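Local structure of GTP cyclohydrolase 1 type 2 homolog (Escherichia coli, Escherichia coli O157:H7, 1NMP) at residues A59-H64 with N92-H97; G26-G31 with H64-K69. The protein binds divalent metal ions as a ring-shaped hexamer of the NIF3 family and may help to degrade radiation-damaged nucleotides. All coordinates share one frame; numbering follows the deposited sequence.

In the fold
Both interactions build on the five-stranded mixed sheet in which strand 92-95 lies between 59-62, parallel to it, and 26-29, antiparallel to it. Their centres are about 7 Å apart. Interaction 1 pairs 59-64 with 92-97 in the sheet interior; interaction 2 ties the edge segment 26-31 to the loop that leaves 59-62 for helix 77-88. Along the chain come 26-31, 59-64, then 64-69 after a turn at His63, then 92-97, so the contacts interlock and share His64. Probable hydrogen bonds from Gln28 N to Leu93 O and from Gly26 N to Gly95 O, each 2.8 Å, join them. Interaction 1 reaches the metal site through His63; interaction 2 anchors the following loop.

Interaction 1 of 2, residues A59-H64 with N92-H97; sequences AVIVHH and NLYGWH. With MG (magnesium ion), chain H.
Four backbone hydrogen bonds join Val60 and Val62 to the neighbouring strand: Val60 N to Asn92 O (2.9 Å), Tyr94 N to Val60 O, Val62 N to Tyr94 O and Trp96 N to Val62 O. With strand axes 4.7 Å apart and only 14° between their directions, the pairing is parallel.

Apolar contacts line both faces. On the face of Ala59, Ile61 and Tyr94, Ala59 CB meets the edge of the tyrosine ring at CE2 (3.6 Å), and Ile61 CG2 reaches the edge of the indole at Trp96 CE3. The polar ends of these aromatics are held elsewhere, Tyr94 OH by Asn3 O and Trp96 NE1 by Asn11. On the opposite face Leu93 CD1 packs against Val60 CG1 (3.8 Å).

Beyond the strands the histidines take over. His63 ND1 donates to Trp96 O (3.1 Å), in the carbonyl plane on a lone pair, though the oxygen sits 20° out of the imidazole plane. With CG anti to the backbone N (chi1 173°), the ring extends past the strand and its NE2 binds magnesium at 2.5 Å. Held at ND1 by the carbonyl and at NE2 by the metal, the ring is probably restricted in its rotation. The His97 ring lies obliquely to His63, with CD2 3.6 Å from His63 CE1, while His97 ND1 is hydrogen-bonded to Asp21 OD1.

Strand 59-62, helix 77-88 and strand 92-95 form a beta-alpha-beta unit; His63, just past the first strand, gives it a metal ligand, and Asp101 and Glu219 from elsewhere in the chain complete the site with theirs.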
# COMPACT_ATOMS: atom_id res chain seq x y z
N ALA A 59 9.98 -38.13 25.07
CA ALA A 59 11.16 -37.28 25.17
C ALA A 59 11.23 -36.28 23.99
O ALA A 59 10.64 -36.48 22.91
CB ALA A 59 12.48 -38.13 25.20
N VAL A 60 11.97 -35.21 24.23
CA VAL A 60 12.22 -34.15 23.26
C VAL A 60 13.74 -34.01 23.35
O VAL A 60 14.31 -34.06 24.45
CB VAL A 60 11.63 -32.83 23.76
CG1 VAL A 60 12.13 -31.67 22.88
CG2 VAL A 60 10.12 -32.87 23.76
N ILE A 61 14.42 -33.90 22.20
CA ILE A 61 15.83 -33.68 22.16
C ILE A 61 15.98 -32.42 21.28
O ILE A 61 15.33 -32.32 20.19
CB ILE A 61 16.58 -34.83 21.46
CG1 ILE A 61 16.34 -36.11 22.19
CG2 ILE A 61 18.08 -34.52 21.46
CD1 ILE A 61 17.15 -37.28 21.53
N VAL A 62 16.83 -31.48 21.72
CA VAL A 62 17.03 -30.23 20.98
C VAL A 62 18.51 -29.84 21.00
O VAL A 62 19.28 -30.41 21.78
CB VAL A 62 16.25 -29.02 21.70
CG1 VAL A 62 14.72 -29.19 21.61
CG2 VAL A 62 16.72 -28.92 23.19
N HIS A 63 18.89 -28.81 20.22
CA HIS A 63 20.27 -28.27 20.27
C HIS A 63 20.32 -27.16 21.41
O HIS A 63 21.35 -26.98 22.12
CB HIS A 63 20.56 -27.67 18.89
CG HIS A 63 21.84 -26.91 18.78
ND1 HIS A 63 23.05 -27.42 19.19
CD2 HIS A 63 22.11 -25.70 18.23
CE1 HIS A 63 24.01 -26.56 18.92
NE2 HIS A 63 23.46 -25.51 18.32
N HIS A 64 19.22 -26.40 21.56
CA HIS A 64 19.10 -25.33 22.58
C HIS A 64 18.11 -25.62 23.69
O HIS A 64 16.89 -25.50 23.47
CB HIS A 64 18.64 -24.02 21.94
CG HIS A 64 19.60 -23.51 20.89
ND1 HIS A 64 19.20 -23.25 19.60
CD2 HIS A 64 20.91 -23.17 20.96
CE1 HIS A 64 20.23 -22.76 18.91
NE2 HIS A 64 21.28 -22.71 19.71
N ASN A 92 10.80 -36.43 29.02
CA ASN A 92 12.23 -36.19 29.24
C ASN A 92 12.73 -35.07 28.29
O ASN A 92 12.47 -35.13 27.08
CB ASN A 92 13.00 -37.47 28.91
CG ASN A 92 12.65 -38.61 29.87
OD1 ASN A 92 13.30 -38.75 30.88
ND2 ASN A 92 11.57 -39.37 29.58
N LEU A 93 13.43 -34.07 28.79
CA LEU A 93 13.94 -33.07 27.85
C LEU A 93 15.43 -33.31 27.86
O LEU A 93 16.06 -33.42 28.97
CB LEU A 93 13.68 -31.61 28.29
CG LEU A 93 14.45 -30.57 27.47
CD1 LEU A 93 14.00 -30.67 25.98
CD2 LEU A 93 14.23 -29.11 28.06
N TYR A 94 16.01 -33.46 26.66
CA TYR A 94 17.46 -33.67 26.53
C TYR A 94 17.93 -32.55 25.62
O TYR A 94 17.24 -32.20 24.67
CB TYR A 94 17.82 -34.97 25.79
CG TYR A 94 17.38 -36.23 26.46
CD1 TYR A 94 18.28 -36.99 27.21
CD2 TYR A 94 16.12 -36.74 26.23
CE1 TYR A 94 17.96 -38.24 27.70
CE2 TYR A 94 15.77 -37.97 26.70
CZ TYR A 94 16.73 -38.71 27.44
OH TYR A 94 16.39 -39.93 27.89
N GLY A 95 19.12 -32.03 25.87
CA GLY A 95 19.65 -30.99 25.02
C GLY A 95 21.12 -31.18 24.84
O GLY A 95 21.76 -31.59 25.82
N TRP A 96 21.64 -30.93 23.61
CA TRP A 96 23.08 -31.00 23.32
C TRP A 96 23.46 -29.76 22.52
O TRP A 96 22.98 -29.56 21.39
CB TRP A 96 23.42 -32.24 22.50
CG TRP A 96 23.70 -33.45 23.36
CD1 TRP A 96 24.89 -33.76 24.03
CD2 TRP A 96 22.78 -34.47 23.70
NE1 TRP A 96 24.74 -34.91 24.76
CE2 TRP A 96 23.45 -35.37 24.59
CE3 TRP A 96 21.44 -34.73 23.37
CZ2 TRP A 96 22.79 -36.53 25.14
CZ3 TRP A 96 20.78 -35.88 23.94
CH2 TRP A 96 21.48 -36.75 24.81
N HIS A 97 24.35 -28.95 23.08
CA HIS A 97 24.74 -27.70 22.46
C HIS A 97 26.02 -27.86 21.67
O HIS A 97 25.98 -28.47 20.58
CB HIS A 97 24.86 -26.60 23.55
CG HIS A 97 25.08 -25.22 23.00
ND1 HIS A 97 25.95 -24.32 23.58
CD2 HIS A 97 24.61 -24.62 21.88
CE1 HIS A 97 26.02 -23.23 22.83
NE2 HIS A 97 25.22 -23.38 21.79
MG MG H . 25.25 -23.90 17.86

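Interaction 2 of 2, residues G26-G31 with H64-K69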
# COMPACT_ATOMS: atom_id res chain seq x y z
N GLY A 26 22.93 -33.24 27.73
CA GLY A 26 22.40 -34.54 28.14
C GLY A 26 20.95 -34.44 28.62
O GLY A 26 20.16 -33.68 28.01
N LEU A 27 20.58 -35.16 29.70
CA LEU A 27 19.18 -35.14 30.19
C LEU A 27 19.08 -33.90 31.04
O LEU A 27 19.75 -33.80 32.08
CB LEU A 27 18.89 -36.36 31.04
CG LEU A 27 17.57 -37.11 30.98
CD1 LEU A 27 17.40 -37.77 32.32
CD2 LEU A 27 16.41 -36.32 30.70
N GLN A 28 18.23 -32.95 30.63
CA GLN A 28 18.09 -31.67 31.40
C GLN A 28 16.87 -31.70 32.34
O GLN A 28 16.85 -31.09 33.45
CB GLN A 28 17.98 -30.48 30.42
CG GLN A 28 19.32 -30.05 29.84
CD GLN A 28 19.16 -28.94 28.88
OE1 GLN A 28 18.10 -28.29 28.87
NE2 GLN A 28 20.20 -28.66 28.07
N VAL A 29 15.84 -32.39 31.89
CA VAL A 29 14.66 -32.54 32.71
C VAL A 29 14.22 -34.00 32.62
O VAL A 29 13.86 -34.51 31.53
CB VAL A 29 13.57 -31.60 32.21
CG1 VAL A 29 12.35 -31.62 33.23
CG2 VAL A 29 14.17 -30.14 32.06
N GLU A 30 14.24 -34.66 33.78
CA GLU A 30 13.85 -36.07 33.85
C GLU A 30 12.34 -36.26 33.82
O GLU A 30 11.62 -35.55 34.54
CB GLU A 30 14.39 -36.72 35.12
CG GLU A 30 13.97 -38.22 35.29
CD GLU A 30 14.54 -38.81 36.59
OE1 GLU A 30 14.32 -40.00 36.92
OE2 GLU A 30 15.25 -38.04 37.28
N GLY A 31 11.88 -37.22 33.00
CA GLY A 31 10.46 -37.55 32.86
C GLY A 31 10.32 -39.06 33.06
O GLY A 31 11.10 -39.66 33.81
N HIS A 64 19.22 -26.40 21.56
CA HIS A 64 19.10 -25.33 22.58
C HIS A 64 18.11 -25.62 23.69
O HIS A 64 16.89 -25.50 23.47
CB HIS A 64 18.64 -24.02 21.94
CG HIS A 64 19.60 -23.51 20.89
ND1 HIS A 64 19.20 -23.25 19.60
CD2 HIS A 64 20.91 -23.17 20.96
CE1 HIS A 64 20.23 -22.76 18.91
NE2 HIS A 64 21.28 -22.71 19.71
N GLY A 65 18.60 -26.01 24.87
CA GLY A 65 17.69 -26.33 25.97
C GLY A 65 17.64 -25.20 27.02
O GLY A 65 17.59 -24.02 26.62
N TYR A 66 17.69 -25.54 28.33
CA TYR A 66 17.60 -24.52 29.42
C TYR A 66 18.83 -24.45 30.30
O TYR A 66 19.85 -25.12 30.06
CB TYR A 66 16.38 -24.80 30.32
CG TYR A 66 15.12 -25.08 29.56
CD1 TYR A 66 14.87 -24.46 28.32
CD2 TYR A 66 14.15 -25.98 30.04
CE1 TYR A 66 13.67 -24.74 27.56
CE2 TYR A 66 12.97 -26.24 29.32
CZ TYR A 66 12.73 -25.63 28.08
OH TYR A 66 11.53 -25.91 27.32
N PHE A 67 18.79 -23.60 31.30
CA PHE A 67 19.91 -23.62 32.25
C PHE A 67 21.24 -23.16 31.75
O PHE A 67 22.27 -23.79 32.01
CB PHE A 67 20.07 -25.05 32.76
CG PHE A 67 18.75 -25.71 33.18
CD1 PHE A 67 17.78 -25.00 33.91
CD2 PHE A 67 18.49 -27.05 32.85
CE1 PHE A 67 16.57 -25.60 34.31
CE2 PHE A 67 17.27 -27.66 33.26
CZ PHE A 67 16.32 -26.92 33.98
N TRP A 68 21.21 -22.06 31.01
CA TRP A 68 22.37 -21.38 30.44
C TRP A 68 23.07 -20.69 31.58
O TRP A 68 22.41 -20.14 32.49
CB TRP A 68 21.87 -20.35 29.41
CG TRP A 68 21.17 -21.07 28.28
CD1 TRP A 68 19.81 -21.22 28.09
CD2 TRP A 68 21.81 -21.85 27.25
NE1 TRP A 68 19.57 -22.05 26.98
CE2 TRP A 68 20.78 -22.45 26.46
CE3 TRP A 68 23.16 -22.10 26.92
CZ2 TRP A 68 21.06 -23.29 25.37
CZ3 TRP A 68 23.44 -22.95 25.81
CH2 TRP A 68 22.39 -23.53 25.05
N LYS A 69 24.40 -20.71 31.53
CA LYS A 69 25.24 -20.09 32.58
C LYS A 69 24.86 -18.63 32.81
O LYS A 69 24.65 -17.87 31.86
CB LYS A 69 26.74 -20.21 32.21
CG LYS A 69 27.62 -20.57 33.42
CD LYS A 69 27.38 -22.07 33.87
CE LYS A 69 27.89 -23.10 32.79
NZ LYS A 69 27.26 -24.48 32.83
O HOH W 1 20.61 -25.99 27.05
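Tyr66 N donates to Gln28 OE1 at 2.8 Å, with an N-H...O angle of 173°; the donor is tilted 26° from the amide plane of the glutamine. The same oxygen lies 3.5 Å from Gly65 CA, where the lack of a side chain lets the amide come close. A little farther along, Phe67 turns the edge of its ring, at CE2, to the Gln28 carbonyl O (3.5 Å) and also touches Val29 CG2 (4.1 Å), the two side chains crossing at about a right angle. A water extends the same amide's grip on the loop: it accepts from Gln28 NE2 (2.9 Å), donates to Tyr66 O and accepts only weakly from Gly65 N.

Gln28 and Val29 both face Leu93, a classic beta bulge in strand 26-29. From there the glutamine chain, extended beyond CG (chi2 178°), carries its amide across to the loop, and Pro24 O takes a further NE2 bond.

Within the loop, Tyr66 CB sits over the centre of the Phe67 ring, 3.7 Å above its plane. Trp68 NE1 donates to Gly65 O at 2.8 Å from well above the carbonyl plane. Farther out, Ala44 O receives Tyr66 OH, helix 77-88 packs against the tyrosine through Arg82 and Leu86, and Trp68 meets His97 edge-to-face.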